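Local coordinates for protein eukaryotic Translation Initiation 4E (PDB 3HXI) that binds the 7-methylguanosine cap of mRNA, probably to start translation as an eIF4E factor, and is bound by a 4E-BP peptide, at residues Pro73-Pro78 and Ser171-Gln176; Leu104-Gly109 and Gly152-Glu157; Asp115-Gln120 and Ile148-Arg153. One frame throughout, in Å; residues are numbered along the deposited sequence. Where two conformers were deposited one is given.

Contact 1 of 3, residues Pro73-Pro78 and Ser171-Gln176; sequences PKWEDP and SDQRSQ. With GTG (7-methyl-guanosine-5'-triphosphate-5'-guanosine), chain C.
This is one wall of the cap-binding pocket: Trp-75, from the loop ahead of helix 78-81, has Arg-174 of helix 170-175 over one face, the methylated base of the cap over the opposite face, and Gln-173 of the same helix at its edge. The indole is gripped in two ways by the helix. At the edge, NE1 donates to Gln-173 OE1 at 2.9 Å, and the oxygen is met from above its carbonyl plane (58° out of it) rather than on a lone pair. The amide is kept in place by a second bond, from Gln-173 NE2 to Gln-168 O. Over the face runs the extended chain of Arg-174, whose CG makes a CH-pi contact 4.2 Å from the centroid of the six-membered ring; farther along, NH1 lies 3.5 Å from Trp-75 CE3, so the CE3 edge of the ring lies over the rim of one guanidinium face. The guanine's C6A sits 3.3 Å above the indole plane. Asp-77, last residue of the type I turn from Lys-74, is the N-cap of helix 78-81, with OD2 bonded to Lys-79 N. In eIF4E proteins the cap base is sandwiched between two tryptophans, one of them followed in sequence by a glutamate that reads the edge of the base; Trp-75 and Glu-76 fit those roles, and Trp-29 is probably the other tryptophan. The backbone N of Trp-75 bonds GTG O6A at 2.8 Å. A bend at chi2 (75°) turns the Glu-76 carboxylate to the N1A/N2A edge of the base, where OE1 accepts a hydrogen bond from N1A at 2.9 Å and OE2 a weak one from N2A. Arg-174 NH2 reaches that same OE2 at 3.0 Å, coming from above the carboxylate plane in a salt bridge that probably steadies the carboxylate's orientation and charge.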
loop_
_atom_site.group_PDB
_atom_site.type_symbol
_atom_site.label_atom_id
_atom_site.label_comp_id
_atom_site.label_asym_id
_atom_site.label_seq_id
_atom_site.Cartn_x
_atom_site.Cartn_y
_atom_site.Cartn_z
ATOM N N PRO A 73 -8.865 -5.714 -3.508
ATOM C CA PRO A 73 -8.154 -4.476 -3.819
ATOM C C PRO A 73 -8.910 -3.590 -4.815
ATOM O O PRO A 73 -8.422 -3.336 -5.917
ATOM C CB PRO A 73 -6.851 -4.988 -4.445
ATOM C CG PRO A 73 -7.250 -6.246 -5.121
ATOM C CD PRO A 73 -8.303 -6.871 -4.242
ATOM N N LYS A 74 -10.097 -3.123 -4.435
ATOM C CA LYS A 74 -10.876 -2.263 -5.312
ATOM C C LYS A 74 -11.843 -1.433 -4.489
ATOM O O LYS A 74 -12.177 -1.807 -3.358
ATOM C CB LYS A 74 -11.603 -3.070 -6.411
ATOM C CG LYS A 74 -12.684 -4.029 -5.923
ATOM C CD LYS A 74 -13.014 -5.112 -6.981
ATOM C CE LYS A 74 -14.011 -4.637 -8.049
ATOM N NZ LYS A 74 -14.820 -5.781 -8.617
ATOM N N TRP A 75 -12.270 -0.294 -5.039
ATOM C CA TRP A 75 -13.080 0.652 -4.284
ATOM C C TRP A 75 -14.357 -0.018 -3.816
ATOM O O TRP A 75 -14.911 0.327 -2.755
ATOM C CB TRP A 75 -13.467 1.856 -5.147
ATOM C CG TRP A 75 -12.321 2.736 -5.607
ATOM C CD1 TRP A 75 -11.233 3.135 -4.880
ATOM C CD2 TRP A 75 -12.197 3.355 -6.891
ATOM N NE1 TRP A 75 -10.414 3.935 -5.649
ATOM C CE2 TRP A 75 -10.992 4.102 -6.882
ATOM C CE3 TRP A 75 -12.993 3.365 -8.043
ATOM C CZ2 TRP A 75 -10.564 4.836 -7.979
ATOM C CZ3 TRP A 75 -12.566 4.108 -9.145
ATOM C CH2 TRP A 75 -11.360 4.828 -9.107
ATOM N N GLU A 76 -14.818 -0.975 -4.618
ATOM C CA GLU A 76 -16.133 -1.604 -4.416
ATOM C C GLU A 76 -16.283 -2.443 -3.131
ATOM O O GLU A 76 -17.422 -2.691 -2.680
ATOM C CB GLU A 76 -16.540 -2.388 -5.672
ATOM C CG GLU A 76 -16.883 -1.479 -6.870
ATOM C CD GLU A 76 -15.672 -0.837 -7.560
ATOM O OE1 GLU A 76 -14.534 -1.354 -7.470
ATOM O OE2 GLU A 76 -15.873 0.216 -8.201
ATOM N N ASP A 77 -15.156 -2.849 -2.537
ATOM C CA ASP A 77 -15.138 -3.581 -1.264
ATOM C C ASP A 77 -15.697 -2.751 -0.114
ATOM O O ASP A 77 -15.379 -1.561 -0.011
ATOM C CB ASP A 77 -13.708 -4.021 -0.931
ATOM C CG ASP A 77 -13.664 -5.095 0.147
ATOM O OD1 ASP A 77 -13.534 -6.271 -0.213
ATOM O OD2 ASP A 77 -13.761 -4.765 1.341
ATOM N N PRO A 78 -16.530 -3.374 0.761
ATOM C CA PRO A 78 -17.176 -2.669 1.881
ATOM C C PRO A 78 -16.155 -1.952 2.745
ATOM O O PRO A 78 -16.420 -0.855 3.244
ATOM C CB PRO A 78 -17.834 -3.801 2.689
ATOM C CG PRO A 78 -18.019 -4.904 1.721
ATOM C CD PRO A 78 -16.917 -4.802 0.713
ATOM N N SER A 171 -14.409 8.839 -3.061
ATOM C CA SER A 171 -15.268 9.672 -3.919
ATOM C C SER A 171 -14.436 10.555 -4.873
ATOM O O SER A 171 -14.712 10.626 -6.087
ATOM C CB SER A 171 -16.241 10.495 -3.065
ATOM O OG SER A 171 -15.555 11.292 -2.111
ATOM N N ASP A 172 -13.387 11.176 -4.335
ATOM C CA ASP A 172 -12.475 11.995 -5.136
ATOM C C ASP A 172 -11.657 11.170 -6.127
ATOM O O ASP A 172 -11.365 11.642 -7.228
ATOM C CB ASP A 172 -11.539 12.817 -4.238
ATOM C CG ASP A 172 -12.284 13.832 -3.376
ATOM O OD1 ASP A 172 -13.450 14.167 -3.678
ATOM O OD2 ASP A 172 -11.712 14.282 -2.371
ATOM N N GLN A 173 -11.268 9.955 -5.730
ATOM C CA GLN A 173 -10.551 9.037 -6.621
ATOM C C GLN A 173 -11.434 8.638 -7.808
ATOM O O GLN A 173 -10.988 8.651 -8.951
ATOM C CB GLN A 173 -10.094 7.781 -5.872
ATOM C CG GLN A 173 -9.029 8.013 -4.798
ATOM C CD GLN A 173 -8.667 6.733 -4.056
ATOM O OE1 GLN A 173 -8.382 5.719 -4.664
ATOM N NE2 GLN A 173 -8.702 6.780 -2.741
ATOM N N ARG A 174 -12.687 8.296 -7.528
ATOM C CA ARG A 174 -13.646 7.915 -8.565
ATOM C C ARG A 174 -13.792 8.984 -9.636
ATOM O O ARG A 174 -13.853 8.680 -10.838
ATOM C CB ARG A 174 -15.020 7.642 -7.954
ATOM C CG ARG A 174 -15.064 6.456 -7.003
ATOM C CD ARG A 174 -16.504 6.160 -6.588
ATOM N NE ARG A 174 -16.682 4.768 -6.188
ATOM C CZ ARG A 174 -16.663 3.741 -7.034
ATOM N NH1 ARG A 174 -16.470 3.942 -8.331
ATOM N NH2 ARG A 174 -16.840 2.509 -6.584
ATOM N N SER A 175 -13.818 10.239 -9.196
ATOM C CA SER A 175 -14.161 11.357 -10.065
ATOM C C SER A 175 -12.935 11.979 -10.739
ATOM O O SER A 175 -13.075 12.854 -11.592
ATOM C CB SER A 175 -14.942 12.399 -9.270
ATOM O OG SER A 175 -14.082 13.087 -8.373
ATOM N N GLN A 176 -11.744 11.500 -10.374
ATOM C CA GLN A 176 -10.479 11.982 -10.937
ATOM C C GLN A 176 -10.308 11.580 -12.403
ATOM O O GLN A 176 -10.550 10.435 -12.768
ATOM C CB GLN A 176 -9.305 11.442 -10.123
ATOM C CG GLN A 176 -8.042 12.261 -10.225
ATOM C CD GLN A 176 -7.182 12.135 -8.987
ATOM O OE1 GLN A 176 -7.082 11.054 -8.385
ATOM N NE2 GLN A 176 -6.555 13.244 -8.585
HETATM P PA GTG C . -5.301 4.718 -11.957
HETATM O O1A GTG C . -4.519 3.626 -12.635
HETATM O O2A GTG C . -5.283 4.899 -10.455
HETATM O O3A GTG C . -5.023 6.163 -12.599
HETATM P PB GTG C . -3.880 6.625 -13.605
HETATM O O1B GTG C . -2.510 6.267 -13.083
HETATM O O2B GTG C . -4.202 8.080 -13.932
HETATM O O3B GTG C . -4.265 5.762 -14.906
HETATM N N9A GTG C . -9.962 2.140 -11.364
HETATM C C8A GTG C . -8.941 2.331 -10.521
HETATM N N7A GTG C . -9.247 1.761 -9.334
HETATM C C7X GTG C . -8.342 1.773 -8.158
HETATM C C5A GTG C . -10.462 1.220 -9.452
HETATM C C6A GTG C . -11.256 0.516 -8.538
HETATM O O6A GTG C . -10.892 0.272 -7.364
HETATM N N1A GTG C . -12.479 0.103 -8.951
HETATM C C2A GTG C . -12.894 0.352 -10.234
HETATM N N2A GTG C . -14.100 -0.054 -10.671
HETATM N N3A GTG C . -12.121 1.028 -11.113
HETATM C C4A GTG C . -10.905 1.455 -10.730
HETATM O O5D GTG C . -6.818 4.470 -12.338
HETATM C C5D GTG C . -7.186 4.422 -13.713
HETATM C C4D GTG C . -8.647 4.048 -13.825
HETATM O O4D GTG C . -8.806 2.710 -13.376
HETATM C C3D GTG C . -9.565 4.879 -12.952
HETATM O O3D GTG C . -9.886 6.123 -13.571
HETATM C C2D GTG C . -10.756 3.961 -12.810
HETATM O O2D GTG C . -11.585 4.055 -13.979
HETATM C C1D GTG C . -10.093 2.588 -12.771
HETATM P PG GTG C . -3.406 5.598 -16.253
HETATM O O1G GTG C . -1.956 5.919 -16.074
HETATM O O2G GTG C . -4.183 6.245 -17.387
HETATM O O5E GTG C . -3.549 4.009 -16.448
HETATM C C5E GTG C . -2.831 3.115 -15.600
HETATM C C4E GTG C . -3.058 1.686 -16.049
HETATM O O4E GTG C . -4.445 1.371 -15.899
HETATM C C3E GTG C . -2.744 1.469 -17.518
HETATM O O3E GTG C . -2.365 0.091 -17.666
HETATM C C2E GTG C . -4.076 1.671 -18.225
HETATM O O2E GTG C . -4.159 0.972 -19.478
HETATM C C1E GTG C . -5.021 1.080 -17.187
HETATM N N9B GTG C . -6.403 1.597 -17.151
HETATM C C8B GTG C . -6.509 3.013 -16.883
HETATM N N7B GTG C . -7.959 3.181 -16.862
HETATM C C5B GTG C . -8.538 1.958 -17.058
HETATM C C6B GTG C . -9.937 1.502 -17.126
HETATM O O6B GTG C . -10.845 2.363 -16.977
HETATM N N1B GTG C . -10.170 0.179 -17.364
HETATM C C2B GTG C . -9.144 -0.726 -17.523
HETATM N N2B GTG C . -9.393 -2.040 -17.749
HETATM N N3B GTG C . -7.838 -0.370 -17.467
HETATM C C4B GTG C . -7.510 0.917 -17.232
#

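Contact 2 of 3, residues Leu104-Gly109 and Gly152-Glu157; sequences LMLLIG and GRRIKE
With chi1 at 168° the branch of Leu-106 is swung away from its own backbone N, and with chi1 at 176° Arg-154 does the same on the facing helix; both side chains therefore head into the gap between helix 96-108 and helix 145-159. The leucine tip is what does the touching. CD1 rests on the aliphatic part of the arginine, 3.7 Å from Arg-154 CG, and CD2 lies against Ile-155, 4.0 Å from its CA and 4.2 Å from its CG1. Leu-106 and Ile-155 are buried, and the contact is entirely apolar. Beyond CG the Arg-154 chain bends at chi2 and chi3, which turns its charged end off the leucine and outward from the helix, within reach of Glu-157. There NE donates to Glu-157 OE1 at 3.2 Å, one turn farther on, in a salt bridge. The other two nitrogens leave the helix altogether: NH1 bonds Asp-111 O and NH2 forms a salt bridge with Asp-113, so the guanidinium ties helix 145-159 to the loop that follows helix 96-108. Trp-112 of that loop packs on both Leu-106 and Arg-154. Elsewhere on helix 96-108, Leu-104 and Ile-108 pack against helix 42-50 and strands 11-21 and 63-68, while Met-105, Ile-108 and Gly-109 contact the bound 4E-BP peptide.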
loop_
_atom_site.group_PDB
_atom_site.type_symbol
_atom_site.label_atom_id
_atom_site.label_comp_id
_atom_site.label_asym_id
_atom_site.label_seq_id
_atom_site.Cartn_x
_atom_site.Cartn_y
_atom_site.Cartn_z
ATOM N N LEU A 104 5.778 -1.809 2.837
ATOM C CA LEU A 104 5.221 -3.121 3.125
ATOM C C LEU A 104 5.667 -3.647 4.487
ATOM O O LEU A 104 4.886 -4.257 5.199
ATOM C CB LEU A 104 5.558 -4.113 1.997
ATOM C CG LEU A 104 5.055 -3.775 0.586
ATOM C CD1 LEU A 104 5.171 -5.021 -0.267
ATOM C CD2 LEU A 104 3.612 -3.185 0.541
ATOM N N MET A 105 6.917 -3.367 4.867
ATOM C CA MET A 105 7.391 -3.717 6.200
ATOM C C MET A 105 6.537 -3.034 7.283
ATOM O O MET A 105 6.123 -3.669 8.249
ATOM C CB MET A 105 8.873 -3.399 6.370
ATOM C CG MET A 105 9.795 -4.466 5.756
ATOM S SD MET A 105 11.521 -4.245 6.292
ATOM C CE MET A 105 11.930 -2.667 5.552
ATOM N N LEU A 106 6.265 -1.747 7.102
ATOM C CA LEU A 106 5.449 -0.990 8.043
ATOM C C LEU A 106 4.060 -1.633 8.156
ATOM O O LEU A 106 3.544 -1.816 9.261
ATOM C CB LEU A 106 5.367 0.477 7.607
ATOM C CG LEU A 106 4.344 1.400 8.290
ATOM C CD1 LEU A 106 4.513 1.458 9.812
ATOM C CD2 LEU A 106 4.387 2.790 7.661
ATOM N N LEU A 107 3.480 -2.012 7.021
ATOM C CA LEU A 107 2.138 -2.612 7.019
ATOM C C LEU A 107 2.104 -4.027 7.600
ATOM O O LEU A 107 1.324 -4.285 8.507
ATOM C CB LEU A 107 1.504 -2.596 5.631
ATOM C CG LEU A 107 0.630 -1.378 5.295
ATOM C CD1 LEU A 107 1.452 -0.102 5.274
ATOM C CD2 LEU A 107 -0.101 -1.572 3.961
ATOM N N ILE A 108 2.929 -4.933 7.080
ATOM C CA ILE A 108 2.853 -6.349 7.497
ATOM C C ILE A 108 3.382 -6.523 8.926
ATOM O O ILE A 108 2.923 -7.395 9.666
ATOM C CB ILE A 108 3.596 -7.318 6.513
ATOM C CG1 ILE A 108 5.112 -7.093 6.542
ATOM C CG2 ILE A 108 3.035 -7.211 5.062
ATOM C CD1 ILE A 108 5.845 -8.248 7.264
ATOM N N GLY A 109 4.340 -5.680 9.314
ATOM C CA GLY A 109 4.859 -5.696 10.682
ATOM C C GLY A 109 3.929 -4.982 11.651
ATOM O O GLY A 109 4.179 -4.988 12.865
ATOM N N GLY A 152 -0.521 8.865 8.322
ATOM C CA GLY A 152 0.195 9.635 7.312
ATOM C C GLY A 152 1.562 10.052 7.819
ATOM O O GLY A 152 2.553 9.947 7.091
ATOM N N ARG A 153 1.614 10.499 9.080
ATOM C CA ARG A 153 2.875 10.921 9.686
ATOM C C ARG A 153 3.881 9.773 9.768
ATOM O O ARG A 153 5.055 9.950 9.410
ATOM C CB ARG A 153 2.634 11.577 11.054
ATOM C CG ARG A 153 2.075 12.997 10.928
ATOM C CD ARG A 153 1.959 13.734 12.254
ATOM N NE ARG A 153 0.633 13.576 12.855
ATOM C CZ ARG A 153 0.345 12.752 13.858
ATOM N NH1 ARG A 153 -0.892 12.692 14.311
ATOM N NH2 ARG A 153 1.285 11.992 14.417
ATOM N N ARG A 154 3.417 8.604 10.192
ATOM C CA ARG A 154 4.263 7.400 10.282
ATOM C C ARG A 154 4.776 6.929 8.916
ATOM O O ARG A 154 5.923 6.493 8.806
ATOM C CB ARG A 154 3.502 6.280 11.024
ATOM C CG ARG A 154 4.203 4.908 11.131
ATOM C CD ARG A 154 5.549 4.937 11.865
ATOM N NE ARG A 154 5.533 5.723 13.101
ATOM C CZ ARG A 154 5.231 5.244 14.310
ATOM N NH1 ARG A 154 4.920 3.966 14.476
ATOM N NH2 ARG A 154 5.254 6.053 15.372
ATOM N N ILE A 155 3.923 6.999 7.887
ATOM C CA ILE A 155 4.332 6.657 6.510
ATOM C C ILE A 155 5.500 7.555 6.082
ATOM O O ILE A 155 6.501 7.069 5.518
ATOM C CB ILE A 155 3.158 6.809 5.514
ATOM C CG1 ILE A 155 2.094 5.731 5.737
ATOM C CG2 ILE A 155 3.628 6.711 4.039
ATOM C CD1 ILE A 155 0.816 5.923 4.867
ATOM N N LYS A 156 5.376 8.862 6.332
ATOM C CA LYS A 156 6.408 9.814 5.908
ATOM C C LYS A 156 7.718 9.522 6.607
ATOM O O LYS A 156 8.790 9.587 5.994
ATOM C CB LYS A 156 6.006 11.272 6.174
ATOM C CG LYS A 156 4.781 11.723 5.427
ATOM C CD LYS A 156 4.740 13.241 5.265
ATOM C CE LYS A 156 5.610 13.711 4.102
ATOM N NZ LYS A 156 5.814 15.179 4.190
ATOM N N GLU A 157 7.628 9.184 7.890
ATOM C CA GLU A 157 8.819 8.853 8.677
ATOM C C GLU A 157 9.500 7.633 8.097
ATOM O O GLU A 157 10.681 7.677 7.778
ATOM C CB GLU A 157 8.460 8.620 10.136
ATOM C CG GLU A 157 8.104 9.900 10.876
ATOM C CD GLU A 157 7.423 9.654 12.217
ATOM O OE1 GLU A 157 7.130 8.480 12.547
ATOM O OE2 GLU A 157 7.171 10.645 12.943
#

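Contact 3 of 3, residues Asp115-Gln120 and Ile148-Arg153; sequences DEEDRQ and ILSIGR
The flat carboxylate of Glu-117 meets Ser-150 at one end, OE2 lying 2.8 Å from OG, while its other oxygen, OE1, is bonded to Thr-114 OG1, just ahead of helix 115-120. A second flat group, the Arg-119 guanidinium, lies with one face over the backbone of Asp-115 and Glu-116 and takes Glu-116 OE1 at its edge, nearly in plane, with NH1 2.6 Å away. Ser-150 OG also pairs with Thr-147 O one turn earlier. Beside this polar pair the Glu-117 and Ile-151 side chains lie alongside each other, pointing opposite ways, with Glu-117 CB 3.8 Å from Ile-151 CG1. Ile-151 CD1 reaches the Glu-117 carbonyl O at 3.4 Å and Gln-120 CB at 3.7 Å, while the amide oxygen of Gln-120 turns away to Ser-141. Trp-112 packs on both Glu-117 and Ile-151. The two helices cross almost at right angles (87°), their axes 9.8 Å apart, and four residues make the contact. Such a short helix leading into strand 121-127, laid across a longer one, belongs to the helical layer that backs the curved antiparallel sheet of the eIF4E fold.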
loop_
_atom_site.group_PDB
_atom_site.type_symbol
_atom_site.label_atom_id
_atom_site.label_comp_id
_atom_site.label_asym_id
_atom_site.label_seq_id
_atom_site.Cartn_x
_atom_site.Cartn_y
_atom_site.Cartn_z
ATOM N N ASP A 115 -3.392 0.111 18.182
ATOM C CA ASP A 115 -4.260 -0.884 17.548
ATOM C C ASP A 115 -5.191 -0.220 16.548
ATOM O O ASP A 115 -5.431 -0.753 15.471
ATOM C CB ASP A 115 -5.098 -1.655 18.589
ATOM C CG ASP A 115 -4.251 -2.547 19.510
ATOM O OD1 ASP A 115 -3.007 -2.641 19.325
ATOM O OD2 ASP A 115 -4.839 -3.136 20.456
ATOM N N GLU A 116 -5.693 0.958 16.913
ATOM C CA GLU A 116 -6.651 1.688 16.103
ATOM C C GLU A 116 -6.115 2.070 14.719
ATOM O O GLU A 116 -6.852 2.029 13.733
ATOM C CB GLU A 116 -7.121 2.938 16.843
ATOM C CG GLU A 116 -8.164 3.743 16.086
ATOM C CD GLU A 116 -9.582 3.167 16.200
ATOM O OE1 GLU A 116 -9.827 2.246 17.011
ATOM O OE2 GLU A 116 -10.464 3.662 15.467
ATOM N N GLU A 117 -4.840 2.441 14.642
ATOM C CA GLU A 117 -4.234 2.732 13.334
ATOM C C GLU A 117 -4.190 1.494 12.451
ATOM O O GLU A 117 -4.477 1.566 11.256
ATOM C CB GLU A 117 -2.840 3.312 13.495
ATOM C CG GLU A 117 -2.825 4.728 14.049
ATOM C CD GLU A 117 -1.458 5.134 14.532
ATOM O OE1 GLU A 117 -1.109 4.768 15.675
ATOM O OE2 GLU A 117 -0.724 5.810 13.767
ATOM N N ASP A 118 -3.827 0.353 13.036
ATOM C CA ASP A 118 -3.785 -0.901 12.288
ATOM C C ASP A 118 -5.157 -1.265 11.738
ATOM O O ASP A 118 -5.282 -1.797 10.617
ATOM C CB ASP A 118 -3.239 -2.022 13.169
ATOM C CG ASP A 118 -3.161 -3.345 12.445
ATOM O OD1 ASP A 118 -2.186 -3.575 11.712
ATOM O OD2 ASP A 118 -4.088 -4.156 12.618
ATOM N N ARG A 119 -6.189 -0.996 12.542
ATOM C CA ARG A 119 -7.575 -1.252 12.138
ATOM C C ARG A 119 -7.985 -0.456 10.891
ATOM O O ARG A 119 -8.845 -0.895 10.139
ATOM C CB ARG A 119 -8.541 -0.983 13.302
ATOM C CG ARG A 119 -8.351 -1.950 14.483
ATOM C CD ARG A 119 -9.489 -1.850 15.520
ATOM N NE ARG A 119 -9.340 -0.692 16.403
ATOM C CZ ARG A 119 -8.911 -0.773 17.664
ATOM N NH1 ARG A 119 -8.793 0.314 18.405
ATOM N NH2 ARG A 119 -8.596 -1.945 18.186
ATOM N N GLN A 120 -7.369 0.708 10.688
ATOM C CA GLN A 120 -7.711 1.559 9.545
ATOM C C GLN A 120 -7.139 0.995 8.256
ATOM O O GLN A 120 -7.640 1.290 7.163
ATOM C CB GLN A 120 -7.179 2.990 9.735
ATOM C CG GLN A 120 -8.044 3.909 10.557
ATOM C CD GLN A 120 -9.433 4.058 9.963
ATOM O OE1 GLN A 120 -9.608 4.554 8.833
ATOM N NE2 GLN A 120 -10.420 3.606 10.706
ATOM N N ILE A 148 -6.104 8.880 10.835
ATOM C CA ILE A 148 -5.647 9.046 9.461
ATOM C C ILE A 148 -4.350 9.869 9.435
ATOM O O ILE A 148 -3.379 9.449 8.818
ATOM C CB ILE A 148 -6.734 9.672 8.570
ATOM C CG1 ILE A 148 -7.912 8.701 8.409
ATOM C CG2 ILE A 148 -6.136 10.150 7.218
ATOM C CD1 ILE A 148 -9.086 9.271 7.626
ATOM N N LEU A 149 -4.332 11.001 10.154
ATOM C CA LEU A 149 -3.132 11.837 10.266
ATOM C C LEU A 149 -1.926 11.181 10.931
ATOM O O LEU A 149 -0.809 11.348 10.432
ATOM C CB LEU A 149 -3.432 13.213 10.897
ATOM C CG LEU A 149 -3.939 14.367 10.001
ATOM C CD1 LEU A 149 -2.824 14.934 9.111
ATOM C CD2 LEU A 149 -5.115 13.990 9.140
ATOM N N SER A 150 -2.112 10.441 12.031
ATOM C CA SER A 150 -0.970 9.705 12.614
ATOM C C SER A 150 -0.416 8.616 11.675
ATOM O O SER A 150 0.791 8.350 11.672
ATOM C CB SER A 150 -1.302 9.111 13.981
ATOM O OG SER A 150 -2.274 8.090 13.852
ATOM N N ILE A 151 -1.294 8.020 10.872
ATOM C CA ILE A 151 -0.856 7.030 9.863
ATOM C C ILE A 151 -0.026 7.725 8.800
ATOM O O ILE A 151 1.051 7.243 8.423
ATOM C CB ILE A 151 -2.040 6.275 9.248
ATOM C CG1 ILE A 151 -2.583 5.252 10.246
ATOM C CG2 ILE A 151 -1.650 5.567 7.914
ATOM C CD1 ILE A 151 -3.863 4.617 9.804
ATOM N N GLY A 152 -0.521 8.865 8.322
ATOM C CA GLY A 152 0.195 9.635 7.312
ATOM C C GLY A 152 1.562 10.052 7.819
ATOM O O GLY A 152 2.553 9.947 7.091
ATOM N N ARG A 153 1.614 10.499 9.080
ATOM C CA ARG A 153 2.875 10.921 9.686
ATOM C C ARG A 153 3.881 9.773 9.768
ATOM O O ARG A 153 5.055 9.950 9.410
ATOM C CB ARG A 153 2.634 11.577 11.054
ATOM C CG ARG A 153 2.075 12.997 10.928
ATOM C CD ARG A 153 1.959 13.734 12.254
ATOM N NE ARG A 153 0.633 13.576 12.855
ATOM C CZ ARG A 153 0.345 12.752 13.858
ATOM N NH1 ARG A 153 -0.892 12.692 14.311
ATOM N NH2 ARG A 153 1.285 11.992 14.417
#

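Contacts 2 and 3 share helix 145-159, overlapping at Gly-152 and Arg-153, with centres about 9 Å apart; between them they fasten helices 96-108 and 115-120, consecutive in the chain, to one partner, and Trp-112 packs on both. Both are buried, but contact 2 is a plain apolar fit with the guanidinium of Arg-154 engaged by acids and a carbonyl beside it, whereas contact 3 mixes a carboxylate-hydroxyl pair with isoleucine packing. Contact 1 is only partly buried and lies about 22 Å from contact 2, centre to centre, on the opposite side of the chain's centre. Its chemistry is aromatic and charged, built around the cap, while helix 96-108 and Asp-115 meet the 4E-BP peptide.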